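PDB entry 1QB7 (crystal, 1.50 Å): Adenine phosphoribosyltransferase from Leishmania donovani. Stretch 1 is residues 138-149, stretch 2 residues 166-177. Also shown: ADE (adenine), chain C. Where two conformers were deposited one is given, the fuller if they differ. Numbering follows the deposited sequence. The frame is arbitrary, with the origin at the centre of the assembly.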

# COMPACT_ATOMS: atom_id res chain seq x y z
N GLY A 138 23.29 -11.04 3.79
CA GLY A 138 24.01 -9.83 3.49
C GLY A 138 23.15 -8.61 3.22
O GLY A 138 23.67 -7.49 3.16
N SER A 139 21.84 -8.80 3.04
CA SER A 139 20.93 -7.68 2.78
C SER A 139 20.83 -6.75 3.98
O SER A 139 20.91 -7.19 5.13
CB SER A 139 19.52 -8.18 2.44
OG SER A 139 19.51 -9.02 1.30
N ARG A 140 20.70 -5.46 3.70
CA ARG A 140 20.56 -4.44 4.73
C ARG A 140 19.19 -3.84 4.46
O ARG A 140 18.99 -3.09 3.50
CB ARG A 140 21.69 -3.43 4.62
CG ARG A 140 23.06 -4.05 4.91
CD ARG A 140 24.21 -3.06 4.73
NE ARG A 140 24.33 -2.59 3.36
CZ ARG A 140 24.94 -3.25 2.37
NH1 ARG A 140 25.50 -4.43 2.59
NH2 ARG A 140 24.99 -2.72 1.15
N VAL A 141 18.24 -4.21 5.31
CA VAL A 141 16.84 -3.84 5.16
C VAL A 141 16.30 -2.71 6.01
O VAL A 141 16.47 -2.68 7.23
CB VAL A 141 15.95 -5.08 5.44
CG1 VAL A 141 14.51 -4.82 5.03
CG2 VAL A 141 16.51 -6.31 4.74
N VAL A 142 15.61 -1.78 5.35
CA VAL A 142 14.96 -0.67 6.02
C VAL A 142 13.49 -1.07 6.17
O VAL A 142 12.83 -1.41 5.18
CB VAL A 142 15.05 0.63 5.21
CG1 VAL A 142 14.20 1.72 5.85
CG2 VAL A 142 16.50 1.08 5.12
N LEU A 143 13.02 -1.12 7.41
CA LEU A 143 11.63 -1.45 7.73
C LEU A 143 10.79 -0.17 7.79
O LEU A 143 11.21 0.81 8.39
CB LEU A 143 11.56 -2.20 9.06
CG LEU A 143 11.98 -3.67 9.10
CD1 LEU A 143 13.41 -3.86 8.65
CD2 LEU A 143 11.79 -4.18 10.51
N ILE A 144 9.62 -0.17 7.15
CA ILE A 144 8.78 1.02 7.15
C ILE A 144 7.27 0.77 7.33
O ILE A 144 6.73 -0.22 6.85
CB ILE A 144 9.05 1.88 5.86
CG1 ILE A 144 8.37 3.25 5.96
CG2 ILE A 144 8.57 1.14 4.61
CD1 ILE A 144 8.85 4.26 4.91
N ASP A 145 6.63 1.69 8.05
CA ASP A 145 5.19 1.66 8.33
C ASP A 145 4.86 3.11 8.70
O ASP A 145 5.76 3.91 8.94
CB ASP A 145 4.90 0.71 9.50
CG ASP A 145 3.43 0.31 9.61
OD1 ASP A 145 2.62 0.64 8.70
OD2 ASP A 145 3.08 -0.35 10.60
N ASP A 146 3.58 3.45 8.77
CA ASP A 146 3.23 4.83 9.09
C ASP A 146 3.32 5.20 10.56
O ASP A 146 3.89 6.23 10.91
CB ASP A 146 1.85 5.20 8.52
CG ASP A 146 0.71 4.50 9.24
OD1 ASP A 146 0.86 3.33 9.65
OD2 ASP A 146 -0.35 5.12 9.38
N VAL A 147 2.76 4.36 11.42
CA VAL A 147 2.75 4.63 12.86
C VAL A 147 3.39 3.51 13.69
O VAL A 147 3.16 2.33 13.43
CB VAL A 147 1.29 4.82 13.37
CG1 VAL A 147 1.27 5.09 14.86
CG2 VAL A 147 0.61 5.96 12.63
N LEU A 148 4.26 3.89 14.62
CA LEU A 148 4.86 2.90 15.52
C LEU A 148 4.03 3.01 16.80
O LEU A 148 4.17 3.98 17.55
CB LEU A 148 6.33 3.19 15.83
CG LEU A 148 6.94 2.14 16.77
CD1 LEU A 148 7.02 0.79 16.08
CD2 LEU A 148 8.32 2.56 17.22
N ALA A 149 3.11 2.07 16.98
CA ALA A 149 2.25 2.05 18.15
C ALA A 149 2.74 1.01 19.16
O ALA A 149 3.64 1.29 19.94
CB ALA A 149 0.82 1.78 17.74
N ALA A 166 19.80 -11.66 7.22
CA ALA A 166 20.05 -10.28 6.83
C ALA A 166 20.05 -9.39 8.07
O ALA A 166 19.77 -9.86 9.17
CB ALA A 166 18.97 -9.80 5.85
N VAL A 167 20.38 -8.12 7.90
CA VAL A 167 20.39 -7.18 9.02
C VAL A 167 19.42 -6.03 8.80
O VAL A 167 19.16 -5.62 7.66
CB VAL A 167 21.82 -6.61 9.32
CG1 VAL A 167 22.77 -7.72 9.76
CG2 VAL A 167 22.38 -5.89 8.12
N VAL A 168 18.85 -5.55 9.90
CA VAL A 168 17.91 -4.43 9.88
C VAL A 168 18.71 -3.13 9.98
O VAL A 168 19.55 -2.97 10.87
CB VAL A 168 16.93 -4.52 11.08
CG1 VAL A 168 16.12 -3.23 11.22
CG2 VAL A 168 16.00 -5.71 10.90
N VAL A 169 18.49 -2.23 9.02
CA VAL A 169 19.16 -0.93 9.02
C VAL A 169 18.52 -0.11 10.12
O VAL A 169 19.20 0.40 11.02
CB VAL A 169 18.99 -0.21 7.66
CG1 VAL A 169 19.52 1.22 7.74
CG2 VAL A 169 19.71 -0.97 6.57
N GLU A 170 17.19 -0.02 10.07
CA GLU A 170 16.41 0.71 11.05
C GLU A 170 14.93 0.53 10.78
O GLU A 170 14.53 0.14 9.68
CB GLU A 170 16.76 2.21 11.01
CG GLU A 170 16.40 2.88 9.69
CD GLU A 170 17.08 4.21 9.48
OE1 GLU A 170 18.10 4.48 10.14
OE2 GLU A 170 16.60 5.00 8.65
N MET A 171 14.13 0.76 11.82
CA MET A 171 12.68 0.70 11.73
C MET A 171 12.25 2.15 11.63
O MET A 171 12.51 2.93 12.55
CB MET A 171 12.10 0.06 12.99
CG MET A 171 10.57 0.14 13.11
SD MET A 171 9.64 -0.77 11.86
CE MET A 171 8.21 0.30 11.65
N VAL A 172 11.67 2.54 10.50
CA VAL A 172 11.22 3.91 10.31
C VAL A 172 9.70 4.04 10.28
O VAL A 172 9.01 3.20 9.72
CB VAL A 172 11.85 4.57 9.03
CG1 VAL A 172 11.59 3.73 7.81
CG2 VAL A 172 11.29 5.98 8.81
N SER A 173 9.20 5.08 10.94
CA SER A 173 7.78 5.36 10.99
C SER A 173 7.56 6.86 10.82
O SER A 173 8.43 7.66 11.16
CB SER A 173 7.15 4.86 12.30
OG SER A 173 7.72 5.47 13.44
N ILE A 174 6.42 7.24 10.24
CA ILE A 174 6.10 8.65 10.05
C ILE A 174 5.77 9.23 11.43
O ILE A 174 6.26 10.30 11.81
CB ILE A 174 4.84 8.82 9.14
CG1 ILE A 174 5.03 8.11 7.79
CG2 ILE A 174 4.53 10.30 8.95
CD1 ILE A 174 6.25 8.57 7.00
N LEU A 175 4.98 8.48 12.19
CA LEU A 175 4.55 8.89 13.51
C LEU A 175 4.81 7.83 14.56
O LEU A 175 4.62 6.64 14.32
CB LEU A 175 3.05 9.17 13.47
CG LEU A 175 2.46 9.75 14.76
CD1 LEU A 175 2.81 11.23 14.85
CD2 LEU A 175 0.96 9.56 14.74
N SER A 176 5.23 8.27 15.74
CA SER A 176 5.47 7.37 16.86
C SER A 176 4.55 7.75 18.02
O SER A 176 4.14 8.91 18.14
CB SER A 176 6.92 7.44 17.32
OG SER A 176 7.27 8.76 17.66
N ILE A 177 4.20 6.75 18.83
CA ILE A 177 3.34 6.94 20.00
C ILE A 177 4.21 6.48 21.17
O ILE A 177 4.02 5.38 21.70
CB ILE A 177 2.10 6.01 19.94
CG1 ILE A 177 1.47 5.99 18.54
CG2 ILE A 177 1.09 6.43 21.00
CD1 ILE A 177 0.84 7.29 18.11
N9 ADE C . -2.45 2.04 16.78
C8 ADE C . -2.48 1.51 15.55
N7 ADE C . -2.66 2.41 14.58
C5 ADE C . -2.74 3.60 15.26
C6 ADE C . -2.93 4.93 14.83
N6 ADE C . -3.06 5.24 13.55
N1 ADE C . -2.96 5.88 15.80
C2 ADE C . -2.81 5.53 17.09
N3 ADE C . -2.64 4.31 17.60
C4 ADE C . -2.61 3.39 16.61
O HOH W 1 5.43 3.10 20.90

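Residues 138-149 and 166-177 of this phosphoribosyltransferase lie side by side as parallel strands, the axes of 140-145 and 167-173 crossing at -34°, and bury 1066 Å² between them. The backbone ladder alternates as parallel pairing requires: Val 141 N donates to Val 167 O (2.9 Å) and Val 141 O accepts from Val 169 N (2.7 Å); Leu 143 repeats the pattern, its N to Glu 170 O (3.0 Å) and its O from Val 172 N (2.8 Å). The register slips by one at Val 169, whose phi/psi of -73/-53 breaks the extended run and turns its CB toward the partner; its CB lies 3.8 Å from Val 142 CG2, and chi1 t sets its CG2 3.7 Å from Arg 140 CB. Both chains then turn a corner, at Asp 146 and Ile 174, and pairing resumes with Leu 175 N to Asp 146 O and Leu 148 N to Leu 175 O, each 2.8 Å.

Apart from Val 169 and the corners, strand side chains alternate between faces. On the face of Leu 143, Val 168 and Met 171, Leu 143 (m, p) places CD1 3.8 Å from Val 168 CG1, while Met 171, t at chi1 and p at chi2, folds its thioether back so that SD lies 3.7 Å from Leu 143 CB. On the other face, Val 172 takes chi1 p, setting its CG1 3.7 Å from Ile 144 CB and 3.8 Å from Val 142 CG1. Arg 140 is m, t, m: its aliphatic CG rests 3.8 Å from Val 167 CG2, whereas the guanidinium leads away to partners elsewhere in the structure. Beyond the corner, Val 147 (t) brings CG1 to 3.8 Å from Ile 177 CG1. A water closes the end, donating to Ala 149 O (2.7 Å) and Ile 177 O (2.8 Å), and Ala 149 CB approaches adenine N9 at 3.4 Å.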